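GTN Reductase (Agrobacterium tumefaciens, PDB 5N6G) binds FMN and probably acts as an ene-reductase of the Old Yellow Enzyme family, reducing activated carbon-carbon double bonds with NADH or NADPH as hydride source. Local coordinates at residues V253-K258 / A292-G298; G223-T227 / R259-F263; R103-T107 / A140-E144; H265-G269 / Y286-K290. The contacts are given in a common frame with arbitrary orientation. Where two conformers were deposited one is given. Residue numbers count along the deposited sequence, not the author numbering.

Contact 1: V253-K258 / A292-G298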
loop_
_atom_site.group_PDB
_atom_site.type_symbol
_atom_site.label_atom_id
_atom_site.label_comp_id
_atom_site.label_asym_id
_atom_site.label_seq_id
_atom_site.Cartn_x
_atom_site.Cartn_y
_atom_site.Cartn_z
ATOM N N VAL A 253 7.946 -11.137 -9.529
ATOM C CA VAL A 253 9.150 -10.431 -9.087
ATOM C C VAL A 253 10.331 -10.677 -10.016
ATOM O O VAL A 253 11.224 -9.829 -10.099
ATOM C CB VAL A 253 9.573 -10.731 -7.636
ATOM C CG1 VAL A 253 8.671 -10.069 -6.676
ATOM C CG2 VAL A 253 9.767 -12.229 -7.380
ATOM N N GLU A 254 10.372 -11.798 -10.744
ATOM C CA GLU A 254 11.373 -11.939 -11.788
ATOM C C GLU A 254 11.246 -10.800 -12.794
ATOM O O GLU A 254 12.244 -10.214 -13.213
ATOM C CB GLU A 254 11.209 -13.296 -12.468
ATOM C CG GLU A 254 12.155 -13.541 -13.594
ATOM C CD GLU A 254 11.626 -14.557 -14.596
ATOM O OE1 GLU A 254 10.605 -15.225 -14.305
ATOM O OE2 GLU A 254 12.225 -14.668 -15.686
ATOM N N GLN A 255 10.016 -10.473 -13.176
ATOM C CA GLN A 255 9.820 -9.377 -14.109
ATOM C C GLN A 255 10.136 -8.037 -13.468
ATOM O O GLN A 255 10.726 -7.166 -14.113
ATOM C CB GLN A 255 8.391 -9.384 -14.646
ATOM C CG GLN A 255 7.988 -10.672 -15.323
ATOM C CD GLN A 255 9.077 -11.315 -16.154
ATOM O OE1 GLN A 255 9.636 -10.700 -17.050
ATOM N NE2 GLN A 255 9.383 -12.568 -15.853
ATOM N N LEU A 256 9.763 -7.848 -12.187
ATOM C CA LEU A 256 10.080 -6.599 -11.500
ATOM C C LEU A 256 11.581 -6.422 -11.323
ATOM O O LEU A 256 12.071 -5.292 -11.285
ATOM C CB LEU A 256 9.371 -6.545 -10.145
ATOM C CG LEU A 256 7.847 -6.478 -10.234
ATOM C CD1 LEU A 256 7.272 -6.563 -8.819
ATOM C CD2 LEU A 256 7.313 -5.243 -10.895
ATOM N N GLY A 257 12.322 -7.528 -11.226
ATOM C CA GLY A 257 13.768 -7.469 -11.111
ATOM C C GLY A 257 14.456 -6.873 -12.311
ATOM O O GLY A 257 15.632 -6.501 -12.235
ATOM N N LYS A 258 13.750 -6.788 -13.431
ATOM C CA LYS A 258 14.273 -6.228 -14.666
ATOM C C LYS A 258 14.050 -4.729 -14.781
ATOM O O LYS A 258 14.591 -4.111 -15.722
ATOM C CB LYS A 258 13.611 -6.918 -15.852
ATOM C CG LYS A 258 13.891 -8.412 -15.968
ATOM C CD LYS A 258 12.983 -9.026 -16.998
ATOM C CE LYS A 258 13.245 -10.515 -17.147
ATOM N NZ LYS A 258 12.338 -11.068 -18.197
ATOM N N ALA A 292 14.030 -14.952 -6.463
ATOM C CA ALA A 292 13.565 -14.749 -7.836
ATOM C C ALA A 292 13.763 -13.296 -8.249
ATOM O O ALA A 292 14.098 -13.004 -9.400
ATOM C CB ALA A 292 12.101 -15.143 -7.952
ATOM N N TYR A 293 13.573 -12.379 -7.308
ATOM C CA TYR A 293 13.796 -10.970 -7.588
ATOM C C TYR A 293 15.284 -10.692 -7.766
ATOM O O TYR A 293 15.700 -10.079 -8.760
ATOM C CB TYR A 293 13.225 -10.121 -6.457
ATOM C CG TYR A 293 13.415 -8.637 -6.633
ATOM C CD1 TYR A 293 12.785 -7.944 -7.676
ATOM C CD2 TYR A 293 14.192 -7.921 -5.756
ATOM C CE1 TYR A 293 12.947 -6.593 -7.824
ATOM C CE2 TYR A 293 14.359 -6.544 -5.900
ATOM C CZ TYR A 293 13.732 -5.893 -6.934
ATOM O OH TYR A 293 13.915 -4.532 -7.086
ATOM N N ARG A 294 16.107 -11.108 -6.792
ATOM C CA ARG A 294 17.541 -10.815 -6.851
ATOM C C ARG A 294 18.196 -11.462 -8.062
ATOM O O ARG A 294 19.081 -10.864 -8.709
ATOM C CB ARG A 294 18.227 -11.292 -5.568
ATOM C CG ARG A 294 17.850 -10.498 -4.341
ATOM C CD ARG A 294 18.421 -9.101 -4.370
ATOM N NE ARG A 294 18.179 -8.410 -3.105
ATOM C CZ ARG A 294 17.608 -7.218 -2.977
ATOM N NH1 ARG A 294 17.224 -6.527 -4.045
ATOM N NH2 ARG A 294 17.438 -6.698 -1.768
ATOM N N ASN A 295 17.818 -12.709 -8.352
ATOM C CA ASN A 295 18.497 -13.451 -9.410
ATOM C C ASN A 295 18.171 -12.882 -10.784
ATOM O O ASN A 295 18.907 -13.152 -11.741
ATOM C CB ASN A 295 18.095 -14.921 -9.358
ATOM C CG ASN A 295 18.673 -15.646 -8.178
ATOM O OD1 ASN A 295 19.574 -15.152 -7.500
ATOM N ND2 ASN A 295 18.159 -16.840 -7.924
ATOM N N ALA A 296 17.069 -12.144 -10.901
ATOM C CA ALA A 296 16.719 -11.450 -12.141
ATOM C C ALA A 296 17.401 -10.103 -12.275
ATOM O O ALA A 296 17.160 -9.398 -13.273
ATOM C CB ALA A 296 15.215 -11.232 -12.230
ATOM N N GLY A 297 18.212 -9.712 -11.305
ATOM C CA GLY A 297 18.861 -8.415 -11.320
ATOM C C GLY A 297 18.256 -7.392 -10.394
ATOM O O GLY A 297 18.688 -6.236 -10.410
ATOM N N GLY A 298 17.279 -7.775 -9.576
ATOM C CA GLY A 298 16.563 -6.800 -8.780
ATOM C C GLY A 298 17.435 -6.235 -7.685
ATOM O O GLY A 298 18.016 -6.981 -6.886
HETATM O O HOH W 1 13.715 -3.777 -9.638
#
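Val253 opens the contact with its CA-to-CB bond directed toward the 292-298 segment: its CG2 lies 3.8 Å from Ala292 CB, its CB 3.9 Å from Tyr293 CB, and its carbonyl O meets the edge of the Tyr293 ring, 3.4 Å from CD1. Glu254 contributes mainly backbone, its O reaching Ala296 CB at 3.3 Å while the carboxylate leads away. Leu256 touches the same ring with CB, 4.3 Å from Tyr293 CE1, and its O accepts a water hydrogen bond of 2.8 Å; that water lies 2.7 Å from Tyr293 OH, which is also hydrogen-bonded to Gly300. These are neighbouring outer helices of a TIM barrel, 245-256 and 286-295, meeting at their C-terminal ends with no direct hydrogen bond between the segments. Gly257 makes the tightest approach, CA to CA 3.7 Å from Gly298. A CB here would clash, lying 2.8 Å from Tyr293 O and 2.9 Å from Ala296 CB. Opposite it, the helix 286-295 ends in a Schellman motif: Gly297 has phi 104°, Gly298 N hydrogen-bonds to Tyr293 O at 2.9 Å and Gly297 N to Arg294 O at 3.0 Å. Lys258 turns away, and its NZ hydrogen-bonds to Gln255 OE1 at 3.0 Å.

Contact 2: G223-T227 / R259-F263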
loop_
_atom_site.group_PDB
_atom_site.type_symbol
_atom_site.label_atom_id
_atom_site.label_comp_id
_atom_site.label_asym_id
_atom_site.label_seq_id
_atom_site.Cartn_x
_atom_site.Cartn_y
_atom_site.Cartn_z
ATOM N N GLY A 223 9.997 7.981 -13.036
ATOM C CA GLY A 223 11.285 7.336 -12.881
ATOM C C GLY A 223 11.172 6.055 -12.070
ATOM O O GLY A 223 10.541 6.024 -11.010
ATOM N N ALA A 224 11.812 4.990 -12.559
ATOM C CA ALA A 224 11.776 3.721 -11.848
ATOM C C ALA A 224 12.410 3.835 -10.466
ATOM O O ALA A 224 11.977 3.154 -9.524
ATOM C CB ALA A 224 12.487 2.645 -12.681
ATOM N N GLY A 225 13.392 4.720 -10.317
ATOM C CA GLY A 225 14.051 4.913 -9.033
ATOM C C GLY A 225 13.207 5.611 -7.985
ATOM O O GLY A 225 13.666 5.764 -6.841
ATOM N N ARG A 226 12.021 6.094 -8.353
ATOM C CA ARG A 226 11.083 6.647 -7.385
ATOM C C ARG A 226 9.819 5.800 -7.299
ATOM O O ARG A 226 8.807 6.275 -6.760
ATOM C CB ARG A 226 10.725 8.100 -7.720
ATOM C CG ARG A 226 11.958 8.974 -7.722
ATOM C CD ARG A 226 11.661 10.453 -7.681
ATOM N NE ARG A 226 12.923 11.181 -7.485
ATOM C CZ ARG A 226 13.500 11.432 -6.305
ATOM N NH1 ARG A 226 12.939 11.050 -5.160
ATOM N NH2 ARG A 226 14.653 12.089 -6.264
ATOM N N THR A 227 9.846 4.583 -7.851
ATOM C CA THR A 227 8.687 3.690 -7.922
ATOM C C THR A 227 8.938 2.426 -7.115
ATOM O O THR A 227 9.913 1.712 -7.361
ATOM C CB THR A 227 8.369 3.324 -9.374
ATOM O OG1 THR A 227 8.191 4.519 -10.151
ATOM C CG2 THR A 227 7.119 2.474 -9.442
ATOM N N ARG A 259 13.325 -4.130 -13.838
ATOM C CA ARG A 259 12.778 -2.781 -14.006
ATOM C C ARG A 259 13.397 -1.691 -13.126
ATOM O O ARG A 259 12.874 -0.574 -13.102
ATOM C CB ARG A 259 11.268 -2.840 -13.809
ATOM C CG ARG A 259 10.606 -3.497 -15.036
ATOM C CD ARG A 259 9.287 -4.067 -14.739
ATOM N NE ARG A 259 8.452 -4.187 -15.929
ATOM C CZ ARG A 259 8.378 -5.259 -16.719
ATOM N NH1 ARG A 259 9.108 -6.348 -16.493
ATOM N NH2 ARG A 259 7.535 -5.247 -17.742
ATOM N N ASN A 260 14.489 -1.956 -12.425
ATOM C CA ASN A 260 15.236 -0.887 -11.759
ATOM C C ASN A 260 14.380 -0.130 -10.742
ATOM O O ASN A 260 14.526 1.083 -10.568
ATOM C CB ASN A 260 15.820 0.071 -12.796
ATOM C CG ASN A 260 16.861 -0.600 -13.668
ATOM O OD1 ASN A 260 16.688 -0.760 -14.877
ATOM N ND2 ASN A 260 17.945 -1.011 -13.045
ATOM N N LEU A 261 13.543 -0.856 -10.000
ATOM C CA LEU A 261 12.623 -0.245 -9.051
ATOM C C LEU A 261 13.315 0.115 -7.737
ATOM O O LEU A 261 14.371 -0.431 -7.370
ATOM C CB LEU A 261 11.435 -1.162 -8.768
ATOM C CG LEU A 261 10.563 -1.531 -9.979
ATOM C CD1 LEU A 261 9.408 -2.372 -9.515
ATOM C CD2 LEU A 261 10.064 -0.280 -10.693
ATOM N N ALA A 262 12.675 1.042 -7.009
ATOM C CA ALA A 262 13.249 1.572 -5.774
ATOM C C ALA A 262 13.124 0.587 -4.620
ATOM O O ALA A 262 14.067 0.432 -3.834
ATOM C CB ALA A 262 12.571 2.889 -5.414
ATOM N N PHE A 263 12.001 -0.116 -4.540
ATOM C CA PHE A 263 11.749 -1.018 -3.425
ATOM C C PHE A 263 10.610 -1.968 -3.748
ATOM O O PHE A 263 9.715 -1.673 -4.551
ATOM C CB PHE A 263 11.458 -0.261 -2.106
ATOM C CG PHE A 263 10.228 0.627 -2.133
ATOM C CD1 PHE A 263 10.338 1.954 -2.543
ATOM C CD2 PHE A 263 8.979 0.150 -1.737
ATOM C CE1 PHE A 263 9.223 2.797 -2.573
ATOM C CE2 PHE A 263 7.858 0.996 -1.757
ATOM C CZ PHE A 263 7.985 2.306 -2.175
#
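Two alanines mark close approaches of the segments. Ala224 points its CB toward the 259-263 segment, 3.3 Å from both Arg259 O and Asn260 O, and Ala262 points its CB back, 3.4 Å from Gly225 O. The Thr227 side chain, at chi1 -55° (m), directs OG1 to Gly223 O (2.9 Å), while its CB lies 4.2 Å from Leu261 CD2. Leu261 adopts the mt rotamer, which also brings CD2 to 4.3 Å from Ala224 CB. Backbone atoms supply the polar tie: Ala262 N donates to Thr227 O at 2.9 Å and 160°, and Leu261 CA makes a CA-H...O contact of 3.5 Å with Ala224 O. Arg226 leaves for the carbonyl of Asp173 and Arg259 for a salt bridge with Asp216. The segments are successive helix-to-strand turns of the barrel, leading into strands 227-231 and 263-267. Leu261 packs on Val215 and Thr227 on Val218 and Ile222 of helix 204-222, while Phe263, chi1 62° (p), lies against Glu176 of strand 174-178 and Leu301 and Ile303 of strand 301-305.

Contact 3: R103-T107 / A140-E144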
loop_
_atom_site.group_PDB
_atom_site.type_symbol
_atom_site.label_atom_id
_atom_site.label_comp_id
_atom_site.label_asym_id
_atom_site.label_seq_id
_atom_site.Cartn_x
_atom_site.Cartn_y
_atom_site.Cartn_z
ATOM N N ARG A 103 -13.041 -3.937 -7.133
ATOM C CA ARG A 103 -14.376 -4.336 -6.704
ATOM C C ARG A 103 -14.706 -3.998 -5.249
ATOM O O ARG A 103 -15.868 -4.156 -4.854
ATOM C CB ARG A 103 -14.570 -5.835 -6.909
ATOM C CG ARG A 103 -13.767 -6.710 -5.952
ATOM C CD ARG A 103 -13.976 -8.182 -6.300
ATOM N NE ARG A 103 -13.295 -9.060 -5.348
ATOM C CZ ARG A 103 -13.650 -10.317 -5.107
ATOM N NH1 ARG A 103 -14.663 -10.902 -5.742
ATOM N NH2 ARG A 103 -12.975 -11.022 -4.204
ATOM N N ILE A 104 -13.731 -3.566 -4.454
ATOM C CA ILE A 104 -13.956 -3.333 -3.018
ATOM C C ILE A 104 -14.406 -1.885 -2.875
ATOM O O ILE A 104 -13.654 -0.997 -2.470
ATOM C CB ILE A 104 -12.712 -3.648 -2.196
ATOM C CG1 ILE A 104 -12.195 -5.059 -2.518
ATOM C CG2 ILE A 104 -13.013 -3.522 -0.737
ATOM C CD1 ILE A 104 -13.178 -6.193 -2.204
ATOM N N SER A 105 -15.671 -1.639 -3.213
ATOM C CA SER A 105 -16.221 -0.290 -3.186
ATOM C C SER A 105 -17.745 -0.378 -3.117
ATOM O O SER A 105 -18.329 -1.458 -2.993
ATOM C CB SER A 105 -15.735 0.506 -4.401
ATOM O OG SER A 105 -16.086 1.890 -4.348
ATOM N N HIS A 106 -18.380 0.786 -3.174
ATOM C CA HIS A 106 -19.821 0.914 -3.069
ATOM C C HIS A 106 -20.271 1.942 -4.093
ATOM O O HIS A 106 -19.530 2.870 -4.408
ATOM C CB HIS A 106 -20.219 1.344 -1.652
ATOM C CG HIS A 106 -21.690 1.284 -1.386
ATOM N ND1 HIS A 106 -22.507 2.388 -1.515
ATOM C CD2 HIS A 106 -22.489 0.269 -0.968
ATOM C CE1 HIS A 106 -23.747 2.049 -1.217
ATOM N NE2 HIS A 106 -23.759 0.775 -0.865
ATOM N N THR A 107 -21.464 1.740 -4.642
ATOM C CA THR A 107 -21.973 2.654 -5.665
ATOM C C THR A 107 -21.993 4.105 -5.189
ATOM O O THR A 107 -21.766 5.014 -5.994
ATOM C CB THR A 107 -23.370 2.236 -6.095
ATOM O OG1 THR A 107 -24.230 2.203 -4.940
ATOM C CG2 THR A 107 -23.340 0.881 -6.778
ATOM N N ALA A 140 -21.513 -1.005 4.959
ATOM C CA ALA A 140 -22.285 -1.559 3.867
ATOM C C ALA A 140 -21.490 -2.694 3.247
ATOM O O ALA A 140 -20.252 -2.707 3.283
ATOM C CB ALA A 140 -22.622 -0.504 2.802
ATOM N N GLU A 141 -22.225 -3.656 2.709
ATOM C CA GLU A 141 -21.593 -4.664 1.872
ATOM C C GLU A 141 -21.112 -3.996 0.599
ATOM O O GLU A 141 -21.769 -3.082 0.081
ATOM C CB GLU A 141 -22.584 -5.771 1.538
ATOM C CG GLU A 141 -23.138 -6.477 2.771
ATOM C CD GLU A 141 -24.225 -7.492 2.447
ATOM O OE1 GLU A 141 -24.347 -7.897 1.272
ATOM O OE2 GLU A 141 -24.963 -7.884 3.377
ATOM N N THR A 142 -19.977 -4.458 0.085
ATOM C CA THR A 142 -19.484 -3.925 -1.176
ATOM C C THR A 142 -20.464 -4.255 -2.304
ATOM O O THR A 142 -21.169 -5.263 -2.284
ATOM C CB THR A 142 -18.079 -4.436 -1.500
ATOM O OG1 THR A 142 -18.025 -5.864 -1.422
ATOM C CG2 THR A 142 -17.082 -3.823 -0.509
ATOM N N SER A 143 -20.475 -3.379 -3.299
ATOM C CA SER A 143 -21.438 -3.412 -4.383
ATOM C C SER A 143 -21.028 -4.415 -5.459
ATOM O O SER A 143 -19.853 -4.779 -5.607
ATOM C CB SER A 143 -21.548 -2.014 -5.006
ATOM O OG SER A 143 -22.072 -1.078 -4.086
ATOM N N GLU A 144 -22.012 -4.812 -6.266
ATOM C CA GLU A 144 -21.757 -5.662 -7.432
ATOM C C GLU A 144 -20.869 -4.935 -8.438
ATOM O O GLU A 144 -21.260 -3.852 -8.907
ATOM C CB GLU A 144 -23.062 -6.013 -8.147
ATOM C CG GLU A 144 -24.039 -6.798 -7.373
ATOM C CD GLU A 144 -25.244 -7.194 -8.223
ATOM O OE1 GLU A 144 -25.648 -6.422 -9.135
ATOM O OE2 GLU A 144 -25.778 -8.289 -7.978
HETATM O O HOH W 2 -17.756 -6.189 -4.396
#
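The backbones approach most closely at His106 and Ser143, CA to CA 4.8 Å, where both chains are extended (phi/psi -139/147° and -82/160°). Just before this, Ile104 is the centre of an inverse gamma turn. Ser143 N donates to Ser105 O at 2.9 Å and 168°, and Thr142 CA adds a CA-H...O contact of 3.3 Å to the same oxygen. Among the side chains, Ser143 is turned toward the loop, and its OG accepts from Thr107 N at 2.9 Å and 146°. His106 CD2 lies 3.6 Å from Glu141 O, at the ring edge, and 3.9 Å from Ala140 CB; its ND1 is hydrogen-bonded to Ser108 OG. A water hydrogen-bonds to Arg103 O (2.8 Å), Ser143 O (2.8 Å) and Thr142 OG1 (3.0 Å). Ile104 touches Tyr65 of the 2-phenylacrylic acid pocket. The contact fastens the loop after barrel strand 94-99 to hairpin strand 137-141. Its direct hydrogen bonds use main-chain atoms and one serine hydroxyl, so the join depends on backbone position and the Ser143 rotamer (m).

Contact 4: H265-G269 / Y286-K290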
loop_
_atom_site.group_PDB
_atom_site.type_symbol
_atom_site.label_atom_id
_atom_site.label_comp_id
_atom_site.label_asym_id
_atom_site.label_seq_id
_atom_site.Cartn_x
_atom_site.Cartn_y
_atom_site.Cartn_z
ATOM N N HIS A 265 7.922 -4.060 -1.285
ATOM C CA HIS A 265 7.376 -4.134 0.059
ATOM C C HIS A 265 6.473 -5.354 0.130
ATOM O O HIS A 265 5.467 -5.424 -0.585
ATOM C CB HIS A 265 6.619 -2.839 0.366
ATOM C CG HIS A 265 6.079 -2.731 1.749
ATOM N ND1 HIS A 265 5.478 -1.579 2.194
ATOM C CD2 HIS A 265 6.019 -3.608 2.778
ATOM C CE1 HIS A 265 5.089 -1.737 3.445
ATOM N NE2 HIS A 265 5.402 -2.958 3.826
ATOM N N VAL A 266 6.837 -6.326 0.963
ATOM C CA VAL A 266 6.156 -7.617 1.000
ATOM C C VAL A 266 5.471 -7.812 2.346
ATOM O O VAL A 266 6.104 -7.683 3.404
ATOM C CB VAL A 266 7.132 -8.774 0.709
ATOM C CG1 VAL A 266 8.266 -8.811 1.721
ATOM C CG2 VAL A 266 6.403 -10.107 0.686
ATOM N N VAL A 267 4.185 -8.153 2.292
ATOM C CA VAL A 267 3.408 -8.609 3.442
ATOM C C VAL A 267 3.622 -10.108 3.558
ATOM O O VAL A 267 3.251 -10.874 2.658
ATOM C CB VAL A 267 1.912 -8.285 3.276
ATOM C CG1 VAL A 267 1.095 -8.812 4.459
ATOM C CG2 VAL A 267 1.685 -6.779 3.093
ATOM N N GLU A 268 4.186 -10.536 4.680
ATOM C CA GLU A 268 4.489 -11.934 4.926
ATOM C C GLU A 268 3.338 -12.553 5.710
ATOM O O GLU A 268 3.181 -12.298 6.909
ATOM C CB GLU A 268 5.818 -12.049 5.671
ATOM C CG GLU A 268 6.964 -11.484 4.836
ATOM C CD GLU A 268 8.297 -11.422 5.570
ATOM O OE1 GLU A 268 8.326 -11.146 6.795
ATOM O OE2 GLU A 268 9.321 -11.637 4.892
ATOM N N GLY A 269 2.538 -13.368 5.036
ATOM C CA GLY A 269 1.402 -14.007 5.666
ATOM C C GLY A 269 0.091 -13.280 5.450
ATOM O O GLY A 269 -0.074 -12.459 4.549
ATOM N N TYR A 286 9.231 -17.606 1.158
ATOM C CA TYR A 286 9.589 -16.203 0.970
ATOM C C TYR A 286 11.057 -16.026 0.579
ATOM O O TYR A 286 11.391 -15.040 -0.087
ATOM C CB TYR A 286 9.271 -15.415 2.237
ATOM C CG TYR A 286 7.786 -15.331 2.475
ATOM C CD1 TYR A 286 7.046 -14.290 1.956
ATOM C CD2 TYR A 286 7.114 -16.340 3.169
ATOM C CE1 TYR A 286 5.661 -14.220 2.140
ATOM C CE2 TYR A 286 5.732 -16.276 3.350
ATOM C CZ TYR A 286 5.028 -15.220 2.848
ATOM O OH TYR A 286 3.652 -15.171 3.044
ATOM N N ALA A 287 11.937 -16.944 0.972
ATOM C CA ALA A 287 13.325 -16.895 0.496
ATOM C C ALA A 287 13.417 -17.145 -1.007
ATOM O O ALA A 287 14.225 -16.513 -1.698
ATOM C CB ALA A 287 14.168 -17.914 1.250
ATOM N N SER A 288 12.639 -18.104 -1.519
ATOM C CA SER A 288 12.625 -18.395 -2.952
ATOM C C SER A 288 12.089 -17.201 -3.729
ATOM O O SER A 288 12.579 -16.861 -4.819
ATOM C CB SER A 288 11.754 -19.634 -3.200
ATOM O OG SER A 288 11.513 -19.837 -4.584
ATOM N N PHE A 289 11.072 -16.562 -3.166
ATOM C CA PHE A 289 10.468 -15.366 -3.739
ATOM C C PHE A 289 11.479 -14.230 -3.836
ATOM O O PHE A 289 11.644 -13.611 -4.900
ATOM C CB PHE A 289 9.262 -15.011 -2.859
ATOM C CG PHE A 289 8.520 -13.769 -3.223
ATOM C CD1 PHE A 289 7.969 -13.579 -4.488
ATOM C CD2 PHE A 289 8.307 -12.790 -2.258
ATOM C CE1 PHE A 289 7.249 -12.435 -4.776
ATOM C CE2 PHE A 289 7.598 -11.651 -2.543
ATOM C CZ PHE A 289 7.065 -11.469 -3.799
ATOM N N LYS A 290 12.191 -13.955 -2.737
ATOM C CA LYS A 290 13.218 -12.922 -2.774
ATOM C C LYS A 290 14.330 -13.288 -3.742
ATOM O O LYS A 290 14.847 -12.419 -4.458
ATOM C CB LYS A 290 13.807 -12.695 -1.385
ATOM C CG LYS A 290 14.831 -11.573 -1.363
ATOM C CD LYS A 290 15.358 -11.341 0.032
ATOM C CE LYS A 290 16.307 -10.146 0.043
ATOM N NZ LYS A 290 17.106 -10.080 1.288
#
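Tyr286 begins the helical segment and buries 77 Å² against residues 265-269. Its CA-to-CB bond points toward the strand, and with chi1 at -68° (m) the ring extends until OH stands 2.9 Å from Gly269 N, which donates a hydrogen bond at 133°. Glu268 CB lies over one face of this ring, and Glu268 CG comes within 4.0 Å of Tyr286 CD1; at the ring edge is Val266 CG2, 4.4 Å from CD1. One turn later Phe289, chi1 177° (t), presents its edge to the same methyl, Val266 CG2 being 3.8 Å from Phe289 CE2. Lys290 N closes the helical turn on Tyr286 O at 3.0 Å. Strand 265-267 and helix 286-290 run nearly antiparallel, at 160° with 11.7 Å between axes, as befits a strand and its following helix in a beta-alpha-beta unit of the TIM barrel; the two aromatic side chains span the gap. Phe284 meets both rings edge-to-face. On the other side of the strand, Val267 points away from the helix and its side chain lies about 4 Å from FMN. Gly269 has phi 96° and psi -162°, a conformation that calls for glycine. The Glu268 carboxylate hydrogen-bonds to Tyr308 and forms a salt bridge with Arg275. The chemistry divides: apolar contacts join strand to helix, while a single tyrosine hydroxyl receives the backbone NH where the chain leaves the strand beside the flavin.

From the N terminus, contact 3 comes first, closing the excursion between 103-107 and 140-144 that contains the hairpin 127-131/137-141; it ends before the others begin and touches none of them. Contact 2 then opens at 223-227 and closes at 259-263, joining the turns before two adjacent barrel strands. Contact 1 opens at 253-258, before contact 2 has closed, so the two cross; they meet through Leu256 CD2 and Leu261 CD1, 3.8 Å apart. Contact 4 follows contact 2 directly in sequence, running from 265-269 to 286-290, and falls wholly between the segments of contact 1, which closes last, at 292-298. Sharing helix 286-295, contacts 1 and 4 join at Val253 CG1 and Phe289 CE1, 3.4 Å apart.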